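Local coordinates for protein beta-lactamase (PDB 6KBY) that probably hydrolyses beta-lactam antibiotics to substituted beta-amino acids, as a class C enzyme whose active site here holds adenosine monophosphate, at residues A[17-22]-A[48-53]; A[28-33]-A[352-357]; A[211-216]-A[346-351]; A[320-325]-A[329-334]. One frame throughout, in Å; residues are numbered along the deposited sequence.

Contact 1 of 4, residues A[17-22]-A[48-53]; sequences DTVDDL and YNYGLA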
loop_
_atom_site.group_PDB
_atom_site.type_symbol
_atom_site.label_atom_id
_atom_site.label_comp_id
_atom_site.label_asym_id
_atom_site.label_seq_id
_atom_site.Cartn_x
_atom_site.Cartn_y
_atom_site.Cartn_z
ATOM N N ASP A 17 7.056 25.027 4.823
ATOM C CA ASP A 17 7.810 25.200 6.061
ATOM C C ASP A 17 7.562 24.041 7.015
ATOM O O ASP A 17 8.499 23.505 7.620
ATOM C CB ASP A 17 7.427 26.517 6.737
ATOM C CG ASP A 17 7.906 27.739 5.978
ATOM O OD1 ASP A 17 8.786 27.612 5.101
ATOM O OD2 ASP A 17 7.399 28.843 6.279
ATOM N N THR A 18 6.297 23.661 7.185
ATOM C CA THR A 18 5.977 22.544 8.067
ATOM C C THR A 18 6.674 21.273 7.614
ATOM O O THR A 18 7.257 20.541 8.425
ATOM C CB THR A 18 4.466 22.327 8.105
ATOM O OG1 THR A 18 3.845 23.493 8.648
ATOM C CG2 THR A 18 4.115 21.115 8.961
ATOM N N VAL A 19 6.613 20.987 6.316
ATOM C CA VAL A 19 7.192 19.749 5.797
ATOM C C VAL A 19 8.715 19.787 5.887
ATOM O O VAL A 19 9.341 18.859 6.412
ATOM C CB VAL A 19 6.690 19.469 4.368
ATOM C CG1 VAL A 19 7.335 18.204 3.808
ATOM C CG2 VAL A 19 5.170 19.343 4.346
ATOM N N ASP A 20 9.333 20.871 5.396
ATOM C CA ASP A 20 10.789 21.013 5.468
ATOM C C ASP A 20 11.291 20.822 6.893
ATOM O O ASP A 20 12.296 20.142 7.130
ATOM C CB ASP A 20 11.207 22.417 5.016
ATOM C CG ASP A 20 11.145 22.630 3.516
ATOM O OD1 ASP A 20 10.898 21.684 2.745
ATOM O OD2 ASP A 20 11.385 23.792 3.106
ATOM N N ASP A 21 10.613 21.450 7.859
ATOM C CA ASP A 21 11.074 21.438 9.242
ATOM C C ASP A 21 11.025 20.056 9.866
ATOM O O ASP A 21 11.748 19.807 10.836
ATOM C CB ASP A 21 10.263 22.415 10.092
ATOM C CG ASP A 21 10.609 23.870 9.812
ATOM O OD1 ASP A 21 11.533 24.134 9.013
ATOM O OD2 ASP A 21 9.942 24.753 10.393
ATOM N N LEU A 22 10.171 19.164 9.356
ATOM C CA LEU A 22 10.135 17.786 9.828
ATOM C C LEU A 22 11.027 16.866 9.003
ATOM O O LEU A 22 11.675 15.972 9.558
ATOM C CB LEU A 22 8.699 17.256 9.806
ATOM C CG LEU A 22 7.782 17.937 10.818
ATOM C CD1 LEU A 22 6.319 17.679 10.493
ATOM C CD2 LEU A 22 8.096 17.459 12.222
ATOM N N TYR A 48 7.321 18.001 -2.645
ATOM C CA TYR A 48 8.584 18.476 -2.091
ATOM C C TYR A 48 9.624 17.373 -2.230
ATOM O O TYR A 48 9.407 16.248 -1.765
ATOM C CB TYR A 48 8.405 18.881 -0.626
ATOM C CG TYR A 48 7.328 19.931 -0.464
ATOM C CD1 TYR A 48 7.529 21.223 -0.926
ATOM C CD2 TYR A 48 6.101 19.631 0.116
ATOM C CE1 TYR A 48 6.548 22.192 -0.805
ATOM C CE2 TYR A 48 5.109 20.603 0.245
ATOM C CZ TYR A 48 5.347 21.875 -0.218
ATOM O OH TYR A 48 4.375 22.847 -0.098
ATOM N N ASN A 49 10.743 17.689 -2.875
ATOM C CA ASN A 49 11.808 16.730 -3.127
ATOM C C ASN A 49 13.049 17.113 -2.338
ATOM O O ASN A 49 13.381 18.301 -2.220
ATOM C CB ASN A 49 12.135 16.683 -4.613
ATOM C CG ASN A 49 10.947 16.256 -5.439
ATOM O OD1 ASN A 49 10.208 15.345 -5.056
ATOM N ND2 ASN A 49 10.734 16.929 -6.562
ATOM N N TYR A 50 13.739 16.103 -1.814
ATOM C CA TYR A 50 14.876 16.325 -0.929
ATOM C C TYR A 50 15.996 15.363 -1.279
ATOM O O TYR A 50 15.760 14.162 -1.425
ATOM C CB TYR A 50 14.485 16.056 0.525
ATOM C CG TYR A 50 13.335 16.893 1.025
ATOM C CD1 TYR A 50 12.020 16.479 0.845
ATOM C CD2 TYR A 50 13.564 18.091 1.689
ATOM C CE1 TYR A 50 10.960 17.237 1.309
ATOM C CE2 TYR A 50 12.512 18.858 2.154
ATOM C CZ TYR A 50 11.214 18.430 1.954
ATOM O OH TYR A 50 10.150 19.178 2.410
ATOM N N GLY A 51 17.222 15.878 -1.366
ATOM C CA GLY A 51 18.364 14.985 -1.362
ATOM C C GLY A 51 18.545 14.202 -2.650
ATOM O O GLY A 51 18.261 14.678 -3.752
ATOM N N LEU A 52 19.044 12.977 -2.490
ATOM C CA LEU A 52 19.633 12.198 -3.573
ATOM C C LEU A 52 18.871 10.905 -3.820
ATOM O O LEU A 52 18.635 10.126 -2.889
ATOM C CB LEU A 52 21.080 11.843 -3.240
ATOM C CG LEU A 52 21.995 13.025 -2.949
ATOM C CD1 LEU A 52 23.406 12.541 -2.627
ATOM C CD2 LEU A 52 21.988 13.976 -4.125
ATOM N N ALA A 53 18.554 10.665 -5.095
ATOM C CA ALA A 53 18.061 9.367 -5.535
ATOM C C ALA A 53 19.178 8.333 -5.585
ATOM O O ALA A 53 18.925 7.138 -5.407
ATOM C CB ALA A 53 17.436 9.514 -6.919
#
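The carboxylate of Asp20 and the phenol of Tyr50 meet almost at right angles, their planes 85° apart, with Asp20 OD1 lying at the edge of the ring near its plane. From there OD1 accepts a hydrogen bond from Tyr50 OH, the OH to OD1 distance being 2.6 Å, and it does so through its anti lone pair, the one turned away from OD2. That leaves OD2 to form a salt bridge with Lys16, one helical turn back, so the two oxygens of one carboxylate serve different partners. Helix 11-30 here lies against strand 44-50, the outermost strand at one end of the large antiparallel sheet of this beta-lactamase fold; the two segment axes come within 10.2 Å at 22°. Val19 points toward the strand. With CG1 anti to the backbone N (chi1 178°), that methyl reaches between two tyrosines, 3.3 Å from Tyr50 OH and 4.1 Å from Tyr48 CD2, oblique to both rings. Tyr48 thus offers the helix an apolar flank, while its own hydroxyl bonds to Glu12 nearer the start of the same helix. Val19 also touches Ile362 of helix 352-364, and Tyr50 packs against Ile23 and Met27.

Contact 2 of 4, residues A[28-33]-A[352-357]; sequences QKNNIP and IDQRVT
The carboxamides of Asn30 and Gln354 meet from opposite directions, their planes 46° apart, and exchange two hydrogen bonds in a cyclic amide pair. Asn30 ND2 gives to Gln354 OE1 at 2.8 Å, and Gln354 NE2 returns a bond to Asn30 OD1 at 3.0 Å. Each acceptor lies close to the plane of the donating amide, yet each donor is tilted by about 30° from the carbonyl plane it approaches, which is how two twisted groups still close the ring. The pair links the C-terminal end of helix 11-30, finished at Asn31 by a Schellman motif, to the first turn of helix 352-364, two helices that pack on the same side of the central sheet. Gln354 reaches across because its chain is extended beyond CG (chi2 -178°). The second N-H of each amide is also employed: Asn30 ND2 bonds to Leu26 O, and Gln354 NE2 to the hydroxyl of Ser351, which fixes the rotation of both groups. Lys29 crosses at an angle at the surface, its CE 3.3 Å from Gln354 OE1. A water donates to Gln354 OE1 at 2.7 Å and accepts a weak bond from Lys29 NZ.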
loop_
_atom_site.group_PDB
_atom_site.type_symbol
_atom_site.label_atom_id
_atom_site.label_comp_id
_atom_site.label_asym_id
_atom_site.label_seq_id
_atom_site.Cartn_x
_atom_site.Cartn_y
_atom_site.Cartn_z
ATOM N N GLN A 28 18.413 13.770 8.172
ATOM C CA GLN A 28 19.725 13.900 8.791
ATOM C C GLN A 28 19.959 12.772 9.788
ATOM O O GLN A 28 20.946 12.030 9.696
ATOM C CB GLN A 28 19.832 15.273 9.469
ATOM C CG GLN A 28 21.257 15.749 9.752
ATOM C CD GLN A 28 22.000 14.849 10.710
ATOM O OE1 GLN A 28 21.544 14.588 11.826
ATOM N NE2 GLN A 28 23.147 14.359 10.275
ATOM N N LYS A 29 19.055 12.621 10.755
ATOM C CA LYS A 29 19.346 11.699 11.843
ATOM C C LYS A 29 19.263 10.245 11.399
ATOM O O LYS A 29 19.992 9.405 11.931
ATOM C CB LYS A 29 18.472 11.984 13.059
ATOM C CG LYS A 29 17.031 11.599 12.925
ATOM C CD LYS A 29 16.323 11.996 14.208
ATOM C CE LYS A 29 15.015 11.279 14.379
ATOM N NZ LYS A 29 14.364 11.663 15.665
ATOM N N ASN A 30 18.414 9.930 10.424
ATOM C CA ASN A 30 18.292 8.566 9.924
ATOM C C ASN A 30 19.218 8.285 8.751
ATOM O O ASN A 30 19.245 7.151 8.261
ATOM C CB ASN A 30 16.845 8.273 9.518
ATOM C CG ASN A 30 15.912 8.204 10.703
ATOM O OD1 ASN A 30 15.918 7.228 11.450
ATOM N ND2 ASN A 30 15.092 9.227 10.874
ATOM N N ASN A 31 19.963 9.286 8.290
ATOM C CA ASN A 31 20.832 9.141 7.124
ATOM C C ASN A 31 20.071 8.630 5.902
ATOM O O ASN A 31 20.523 7.729 5.187
ATOM C CB ASN A 31 22.059 8.286 7.431
ATOM C CG ASN A 31 23.173 8.523 6.450
ATOM O OD1 ASN A 31 23.373 9.646 5.990
ATOM N ND2 ASN A 31 23.907 7.468 6.118
ATOM N N ILE A 32 18.899 9.211 5.665
ATOM C CA ILE A 32 18.089 8.892 4.494
ATOM C C ILE A 32 18.604 9.725 3.331
ATOM O O ILE A 32 18.581 10.960 3.417
ATOM C CB ILE A 32 16.616 9.241 4.747
ATOM C CG1 ILE A 32 16.055 8.434 5.919
ATOM C CG2 ILE A 32 15.797 9.036 3.483
ATOM C CD1 ILE A 32 14.773 9.013 6.483
ATOM N N PRO A 33 19.055 9.122 2.227
ATOM C CA PRO A 33 19.649 9.950 1.163
ATOM C C PRO A 33 18.658 10.846 0.448
ATOM O O PRO A 33 18.991 12.000 0.149
ATOM C CB PRO A 33 20.283 8.919 0.220
ATOM C CG PRO A 33 20.515 7.722 1.084
ATOM C CD PRO A 33 19.333 7.689 2.020
ATOM N N ILE A 352 8.813 2.744 11.085
ATOM C CA ILE A 352 7.432 3.113 10.797
ATOM C C ILE A 352 6.916 4.167 11.768
ATOM O O ILE A 352 6.175 5.072 11.372
ATOM C CB ILE A 352 6.548 1.854 10.757
ATOM C CG1 ILE A 352 6.724 1.148 9.410
ATOM C CG2 ILE A 352 5.095 2.206 10.985
ATOM C CD1 ILE A 352 6.123 -0.238 9.360
ATOM N N ASP A 353 7.295 4.079 13.047
ATOM C CA ASP A 353 6.817 5.072 14.009
ATOM C C ASP A 353 7.179 6.488 13.574
ATOM O O ASP A 353 6.397 7.423 13.771
ATOM C CB ASP A 353 7.364 4.778 15.407
ATOM C CG ASP A 353 8.844 5.044 15.516
ATOM O OD1 ASP A 353 9.612 4.337 14.845
ATOM O OD2 ASP A 353 9.241 5.968 16.260
ATOM N N GLN A 354 8.356 6.665 12.970
ATOM C CA GLN A 354 8.743 7.987 12.492
ATOM C C GLN A 354 7.920 8.415 11.284
ATOM O O GLN A 354 7.533 9.585 11.179
ATOM C CB GLN A 354 10.229 8.010 12.156
ATOM C CG GLN A 354 11.123 7.789 13.350
ATOM C CD GLN A 354 12.570 7.874 12.958
ATOM O OE1 GLN A 354 13.140 8.959 12.896
ATOM N NE2 GLN A 354 13.165 6.733 12.656
ATOM N N ARG A 355 7.660 7.492 10.349
ATOM C CA ARG A 355 6.819 7.828 9.200
ATOM C C ARG A 355 5.459 8.316 9.665
ATOM O O ARG A 355 4.955 9.353 9.212
ATOM C CB ARG A 355 6.616 6.596 8.313
ATOM C CG ARG A 355 7.888 5.909 7.889
ATOM C CD ARG A 355 7.619 4.718 6.987
ATOM N NE ARG A 355 8.750 3.800 7.019
ATOM C CZ ARG A 355 8.772 2.616 6.408
ATOM N NH1 ARG A 355 7.728 2.210 5.691
ATOM N NH2 ARG A 355 9.844 1.839 6.521
ATOM N N VAL A 356 4.845 7.559 10.572
ATOM C CA VAL A 356 3.498 7.860 11.034
ATOM C C VAL A 356 3.470 9.170 11.808
ATOM O O VAL A 356 2.558 9.989 11.643
ATOM C CB VAL A 356 3.009 6.680 11.890
ATOM C CG1 VAL A 356 1.743 7.055 12.627
ATOM C CG2 VAL A 356 2.830 5.432 11.026
ATOM N N THR A 357 4.467 9.386 12.666
ATOM C CA THR A 357 4.502 10.600 13.475
ATOM C C THR A 357 4.644 11.843 12.600
ATOM O O THR A 357 3.944 12.846 12.793
ATOM C CB THR A 357 5.640 10.503 14.497
ATOM O OG1 THR A 357 5.392 9.410 15.390
ATOM C CG2 THR A 357 5.755 11.798 15.297
HETATM O O HOH W 1 11.936 11.162 13.931
#

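Contact 3 of 4, residues A[211-216]-A[346-351]; sequences KKDEPV and ANKNYS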
loop_
_atom_site.group_PDB
_atom_site.type_symbol
_atom_site.label_atom_id
_atom_site.label_comp_id
_atom_site.label_asym_id
_atom_site.label_seq_id
_atom_site.Cartn_x
_atom_site.Cartn_y
_atom_site.Cartn_z
ATOM N N LYS A 211 20.683 -1.496 5.418
ATOM C CA LYS A 211 21.205 -1.213 6.752
ATOM C C LYS A 211 22.706 -0.976 6.743
ATOM O O LYS A 211 23.219 -0.231 7.586
ATOM C CB LYS A 211 20.878 -2.363 7.698
ATOM C CG LYS A 211 19.424 -2.469 8.071
ATOM C CD LYS A 211 19.238 -3.631 9.021
ATOM C CE LYS A 211 17.792 -3.798 9.427
ATOM N NZ LYS A 211 17.659 -4.857 10.459
ATOM N N LYS A 212 23.426 -1.606 5.822
ATOM C CA LYS A 212 24.853 -1.369 5.672
ATOM C C LYS A 212 25.153 -0.312 4.617
ATOM O O LYS A 212 26.305 -0.176 4.192
ATOM C CB LYS A 212 25.588 -2.685 5.402
ATOM C CG LYS A 212 25.581 -3.601 6.623
ATOM C CD LYS A 212 26.299 -4.916 6.395
ATOM C CE LYS A 212 26.231 -5.782 7.656
ATOM N NZ LYS A 212 26.894 -7.100 7.481
ATOM N N ASP A 213 24.134 0.442 4.203
ATOM C CA ASP A 213 24.279 1.558 3.271
ATOM C C ASP A 213 24.759 1.122 1.888
ATOM O O ASP A 213 25.365 1.903 1.155
ATOM C CB ASP A 213 25.099 2.709 3.859
ATOM C CG ASP A 213 24.332 3.462 4.930
ATOM O OD1 ASP A 213 23.155 3.810 4.674
ATOM O OD2 ASP A 213 24.884 3.688 6.027
ATOM N N GLU A 214 24.467 -0.099 1.520
ATOM C CA GLU A 214 24.718 -0.610 0.180
ATOM C C GLU A 214 23.546 -0.257 -0.733
ATOM O O GLU A 214 22.386 -0.364 -0.319
ATOM C CB GLU A 214 24.871 -2.129 0.221
ATOM C CG GLU A 214 26.027 -2.619 1.087
ATOM C CD GLU A 214 25.951 -4.107 1.408
ATOM O OE1 GLU A 214 24.848 -4.691 1.339
ATOM O OE2 GLU A 214 27.005 -4.697 1.731
ATOM N N PRO A 215 23.814 0.163 -1.970
ATOM C CA PRO A 215 22.719 0.446 -2.912
ATOM C C PRO A 215 22.074 -0.846 -3.395
ATOM O O PRO A 215 22.756 -1.748 -3.891
ATOM C CB PRO A 215 23.419 1.189 -4.055
ATOM C CG PRO A 215 24.855 0.723 -3.990
ATOM C CD PRO A 215 25.144 0.458 -2.538
ATOM N N VAL A 216 20.750 -0.936 -3.242
ATOM C CA VAL A 216 20.012 -2.150 -3.572
ATOM C C VAL A 216 18.704 -1.814 -4.276
ATOM O O VAL A 216 18.094 -0.760 -4.049
ATOM C CB VAL A 216 19.737 -3.041 -2.336
ATOM C CG1 VAL A 216 21.038 -3.626 -1.788
ATOM C CG2 VAL A 216 19.005 -2.254 -1.263
ATOM N N ALA A 346 10.911 7.399 0.686
ATOM C CA ALA A 346 12.316 7.495 1.055
ATOM C C ALA A 346 13.072 6.314 0.469
ATOM O O ALA A 346 12.534 5.205 0.366
ATOM C CB ALA A 346 12.502 7.457 2.574
ATOM N N ASN A 347 14.341 6.547 0.124
ATOM C CA ASN A 347 15.236 5.476 -0.315
ATOM C C ASN A 347 16.142 4.967 0.806
ATOM O O ASN A 347 17.313 4.607 0.595
ATOM C CB ASN A 347 16.006 5.842 -1.581
ATOM C CG ASN A 347 16.936 7.015 -1.395
ATOM O OD1 ASN A 347 16.910 7.681 -0.358
ATOM N ND2 ASN A 347 17.750 7.295 -2.416
ATOM N N LYS A 348 15.588 4.919 2.012
ATOM C CA LYS A 348 16.106 4.108 3.099
ATOM C C LYS A 348 14.903 3.651 3.907
ATOM O O LYS A 348 13.928 4.395 4.051
ATOM C CB LYS A 348 17.097 4.875 3.982
ATOM C CG LYS A 348 17.614 4.064 5.167
ATOM C CD LYS A 348 18.752 4.761 5.881
ATOM C CE LYS A 348 20.058 4.568 5.141
ATOM N NZ LYS A 348 20.543 3.159 5.248
ATOM N N ASN A 349 14.954 2.414 4.387
ATOM C CA ASN A 349 13.899 1.849 5.225
ATOM C C ASN A 349 14.141 2.323 6.655
ATOM O O ASN A 349 14.960 1.750 7.380
ATOM C CB ASN A 349 13.948 0.328 5.122
ATOM C CG ASN A 349 12.875 -0.368 5.942
ATOM O OD1 ASN A 349 12.223 0.230 6.799
ATOM N ND2 ASN A 349 12.704 -1.659 5.690
ATOM N N TYR A 350 13.434 3.371 7.064
ATOM C CA TYR A 350 13.504 3.898 8.419
ATOM C C TYR A 350 12.200 3.586 9.146
ATOM O O TYR A 350 11.186 3.253 8.528
ATOM C CB TYR A 350 13.813 5.403 8.406
ATOM C CG TYR A 350 12.691 6.243 7.844
ATOM C CD1 TYR A 350 12.434 6.288 6.476
ATOM C CD2 TYR A 350 11.877 6.985 8.685
ATOM C CE1 TYR A 350 11.393 7.047 5.971
ATOM C CE2 TYR A 350 10.837 7.744 8.185
ATOM C CZ TYR A 350 10.600 7.771 6.829
ATOM O OH TYR A 350 9.556 8.525 6.348
ATOM N N SER A 351 12.225 3.694 10.468
ATOM C CA SER A 351 11.191 3.050 11.267
ATOM C C SER A 351 9.799 3.633 11.032
ATOM O O SER A 351 9.613 4.836 10.817
ATOM C CB SER A 351 11.547 3.062 12.752
ATOM O OG SER A 351 11.614 4.381 13.250
#
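Neither backbone is regular where the two segments approach: Asp213 sits in a turn with positive phi (64°) just ahead of the short strand 215-216, and Lys348 lies in an extended conformation in the loop between strand 340-346 and helix 352-364. A single salt bridge joins the turn to the loop. Lys348 NZ donates to Asp213 OD1 at 2.8 Å, and it arrives from above the carboxylate, 37° out of its plane. The Lys348 CE methylene follows close behind, 3.2 Å from Asp213 OD1, so the end of the lysine chain as well as its ammonium lies against this one oxygen. What brings it there is a bend: the chain starts out with CG anti to the backbone N, then folds at chi3 (-80°) and again at chi4, turning NZ round toward the aspartate. The two side chains therefore meet at an angle, without running alongside each other. Asp213 also rests on Asn31, at the end of the N-terminal helix, which places this contact where three loops of the beta-lactamase fold gather beyond the ends of the sheet strands. The neighbouring Asn347 uses its side chain to bind Gly34 N and Leu52 O, joining the same loop to the start of strand 34-41 and the residues following strand 44-50. Lys348 NZ has a second acceptor in Tyr209 O, from the short strand paired with 215-216. One ammonium thus bonds to one strand of that small hairpin and to the turn that follows it, and a carboxylate together with a backbone carbonyl would be expected to stabilise its positive charge at a site only partly buried.

Contact 4 of 4, residues A[320-325]-A[329-334]; sequences NKTGST and GAYIAF. With AMP (adenosine monophosphate), chain B.
Tyr331 carries its ring with CG anti to the backbone N (chi1 -178°), while Asn320 holds CG between its backbone N and carbonyl carbon (chi1 73°), and these two torsions bring phenol and amide into contact across two antiparallel strands. Tyr331 OH donates to Asn320 OD1 at 2.6 Å, in the carbonyl plane and on a lone pair. OD1 also accepts from Asn295, and the phenol oxygen has Trp318 as another partner. Thr322 CG2 lies 3.5 Å from Tyr331 CD1, oblique to the ring. Strands 317-325 and 328-335 form a beta hairpin at the heart of the sheet. Lys321 pairs with Ile332 through two backbone bonds, as does Gly323 with Ala330, where Ala330 N meets Gly323 O at 2.7 Å, nearly head on. The Lys321 side chain, which leaves on the face opposite Tyr331, bends so that NZ reaches the carbonyl of the next residue, Thr322 O, at 2.8 Å; NZ also bonds to Tyr156, consistent with the KTG motif of serine beta-lactamases. Ser324 forms a non-hydrogen-bonded pair with Gly329, so its N and O turn away from strand 328-335: Ser324 N donates to AMP O1P at 2.7 Å, and Ser324 O accepts from AMP O3' at 2.6 Å. Arg355 holds the Ser324 hydroxyl. Tyr156 OH and Ser71 N also bond to AMP, and the amides of Ser71 and Ser324 are consistent with the oxyanion hole, which would stabilise negative charge.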
loop_
_atom_site.group_PDB
_atom_site.type_symbol
_atom_site.label_atom_id
_atom_site.label_comp_id
_atom_site.label_asym_id
_atom_site.label_seq_id
_atom_site.Cartn_x
_atom_site.Cartn_y
_atom_site.Cartn_z
ATOM N N ASN A 320 -4.779 4.397 5.823
ATOM C CA ASN A 320 -3.330 4.435 5.680
ATOM C C ASN A 320 -2.756 3.085 5.283
ATOM O O ASN A 320 -3.412 2.044 5.398
ATOM C CB ASN A 320 -2.627 5.049 6.907
ATOM C CG ASN A 320 -2.592 4.157 8.170
ATOM O OD1 ASN A 320 -1.892 4.526 9.116
ATOM N ND2 ASN A 320 -3.319 3.038 8.208
ATOM N N LYS A 321 -1.508 3.129 4.809
ATOM C CA LYS A 321 -0.749 1.916 4.543
ATOM C C LYS A 321 0.737 2.243 4.548
ATOM O O LYS A 321 1.168 3.227 3.939
ATOM C CB LYS A 321 -1.132 1.303 3.193
ATOM C CG LYS A 321 -0.480 -0.060 2.935
ATOM C CD LYS A 321 -1.090 -1.173 3.793
ATOM C CE LYS A 321 -0.286 -2.465 3.715
ATOM N NZ LYS A 321 0.974 -2.387 4.496
ATOM N N THR A 322 1.517 1.401 5.222
ATOM C CA THR A 322 2.969 1.446 5.171
ATOM C C THR A 322 3.494 0.528 4.070
ATOM O O THR A 322 2.851 -0.450 3.673
ATOM C CB THR A 322 3.561 0.985 6.503
ATOM O OG1 THR A 322 2.993 -0.282 6.850
ATOM C CG2 THR A 322 3.291 1.997 7.620
ATOM N N GLY A 323 4.705 0.829 3.611
ATOM C CA GLY A 323 5.385 -0.080 2.711
ATOM C C GLY A 323 6.887 0.066 2.805
ATOM O O GLY A 323 7.395 1.182 2.960
ATOM N N SER A 324 7.608 -1.049 2.708
ATOM C CA SER A 324 9.060 -0.998 2.784
ATOM C C SER A 324 9.654 -2.076 1.894
ATOM O O SER A 324 9.004 -3.069 1.576
ATOM C CB SER A 324 9.581 -1.234 4.209
ATOM O OG SER A 324 8.862 -0.476 5.168
ATOM N N THR A 325 10.905 -1.862 1.502
ATOM C CA THR A 325 11.780 -2.914 0.999
ATOM C C THR A 325 13.093 -2.800 1.763
ATOM O O THR A 325 13.250 -1.941 2.635
ATOM C CB THR A 325 12.031 -2.790 -0.509
ATOM O OG1 THR A 325 12.751 -1.580 -0.751
ATOM C CG2 THR A 325 10.724 -2.780 -1.304
ATOM N N GLY A 329 11.539 3.081 2.285
ATOM C CA GLY A 329 10.482 3.208 3.273
ATOM C C GLY A 329 9.448 4.221 2.831
ATOM O O GLY A 329 9.793 5.375 2.537
ATOM N N ALA A 330 8.180 3.799 2.795
ATOM C CA ALA A 330 7.085 4.580 2.241
ATOM C C ALA A 330 5.897 4.586 3.197
ATOM O O ALA A 330 5.729 3.688 4.026
ATOM C CB ALA A 330 6.650 4.006 0.887
ATOM N N TYR A 331 5.041 5.592 3.037
ATOM C CA TYR A 331 3.819 5.674 3.827
ATOM C C TYR A 331 2.807 6.529 3.086
ATOM O O TYR A 331 3.179 7.540 2.484
ATOM C CB TYR A 331 4.106 6.278 5.207
ATOM C CG TYR A 331 2.911 6.365 6.141
ATOM C CD1 TYR A 331 2.246 5.215 6.562
ATOM C CD2 TYR A 331 2.470 7.591 6.633
ATOM C CE1 TYR A 331 1.168 5.282 7.434
ATOM C CE2 TYR A 331 1.391 7.663 7.496
ATOM C CZ TYR A 331 0.748 6.509 7.900
ATOM O OH TYR A 331 -0.317 6.614 8.768
ATOM N N ILE A 332 1.538 6.123 3.146
ATOM C CA ILE A 332 0.415 6.915 2.661
ATOM C C ILE A 332 -0.607 7.027 3.775
ATOM O O ILE A 332 -0.929 6.026 4.427
ATOM C CB ILE A 332 -0.272 6.249 1.450
ATOM C CG1 ILE A 332 0.603 6.387 0.217
ATOM C CG2 ILE A 332 -1.693 6.830 1.231
ATOM C CD1 ILE A 332 0.021 5.787 -1.036
ATOM N N ALA A 333 -1.159 8.227 3.953
ATOM C CA ALA A 333 -2.324 8.408 4.810
ATOM C C ALA A 333 -3.245 9.447 4.190
ATOM O O ALA A 333 -2.780 10.415 3.581
ATOM C CB ALA A 333 -1.929 8.861 6.220
ATOM N N PHE A 334 -4.552 9.255 4.357
ATOM C CA PHE A 334 -5.502 10.249 3.883
ATOM C C PHE A 334 -6.770 10.204 4.723
ATOM O O PHE A 334 -7.131 9.162 5.278
ATOM C CB PHE A 334 -5.777 10.139 2.373
ATOM C CG PHE A 334 -6.348 8.812 1.919
ATOM C CD1 PHE A 334 -5.528 7.716 1.685
ATOM C CD2 PHE A 334 -7.707 8.674 1.684
ATOM C CE1 PHE A 334 -6.058 6.514 1.241
ATOM C CE2 PHE A 334 -8.243 7.477 1.241
ATOM C CZ PHE A 334 -7.416 6.396 1.023
HETATM P P AMP B . 5.392 -4.499 3.306
HETATM O O1P AMP B . 6.267 -3.384 2.822
HETATM O O2P AMP B . 4.830 -4.419 4.700
HETATM O "O5'" AMP B . 6.122 -5.893 3.092
HETATM C "C5'" AMP B . 6.743 -6.195 1.851
HETATM C "C4'" AMP B . 8.245 -6.193 1.962
HETATM O "O4'" AMP B . 8.683 -7.324 2.762
HETATM C "C3'" AMP B . 8.995 -6.350 0.646
HETATM O "O3'" AMP B . 9.132 -5.133 -0.064
HETATM C "C2'" AMP B . 10.314 -6.972 1.077
HETATM O "O2'" AMP B . 11.177 -5.989 1.631
HETATM C "C1'" AMP B . 9.848 -7.894 2.201
HETATM N N9 AMP B . 9.501 -9.236 1.696
HETATM C C8 AMP B . 8.257 -9.765 1.649
HETATM N N7 AMP B . 8.279 -11.022 1.132
HETATM C C5 AMP B . 9.564 -11.307 0.838
HETATM C C6 AMP B . 10.289 -12.462 0.265
HETATM N N6 AMP B . 9.626 -13.582 -0.106
HETATM N N1 AMP B . 11.632 -12.357 0.121
HETATM C C2 AMP B . 12.300 -11.244 0.485
HETATM N N3 AMP B . 11.703 -10.157 1.014
HETATM C C4 AMP B . 10.363 -10.130 1.211
#

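In the fold
From the N terminus, helix 11-30 enters first, and contact 1 closes a short loop by laying it on strand 44-50 at one end of the sheet. Contact 2 starts farther along that helix, before contact 1 has closed, so the two cross; it spans 318 residues to reach helix 352-364. Within that long loop contact 3 joins the turn at 211-216 to the loop entering the C-terminal helix, and contact 4, the hairpin 320-325 with 329-334, is nested inside contact 3. Backbone bonds between Leu52 and Pro33 and between Ala346 and Gly329 link neighbouring contacts, while Arg355 connects contact 2 to both the loop of contact 3 and the ligand-binding hairpin.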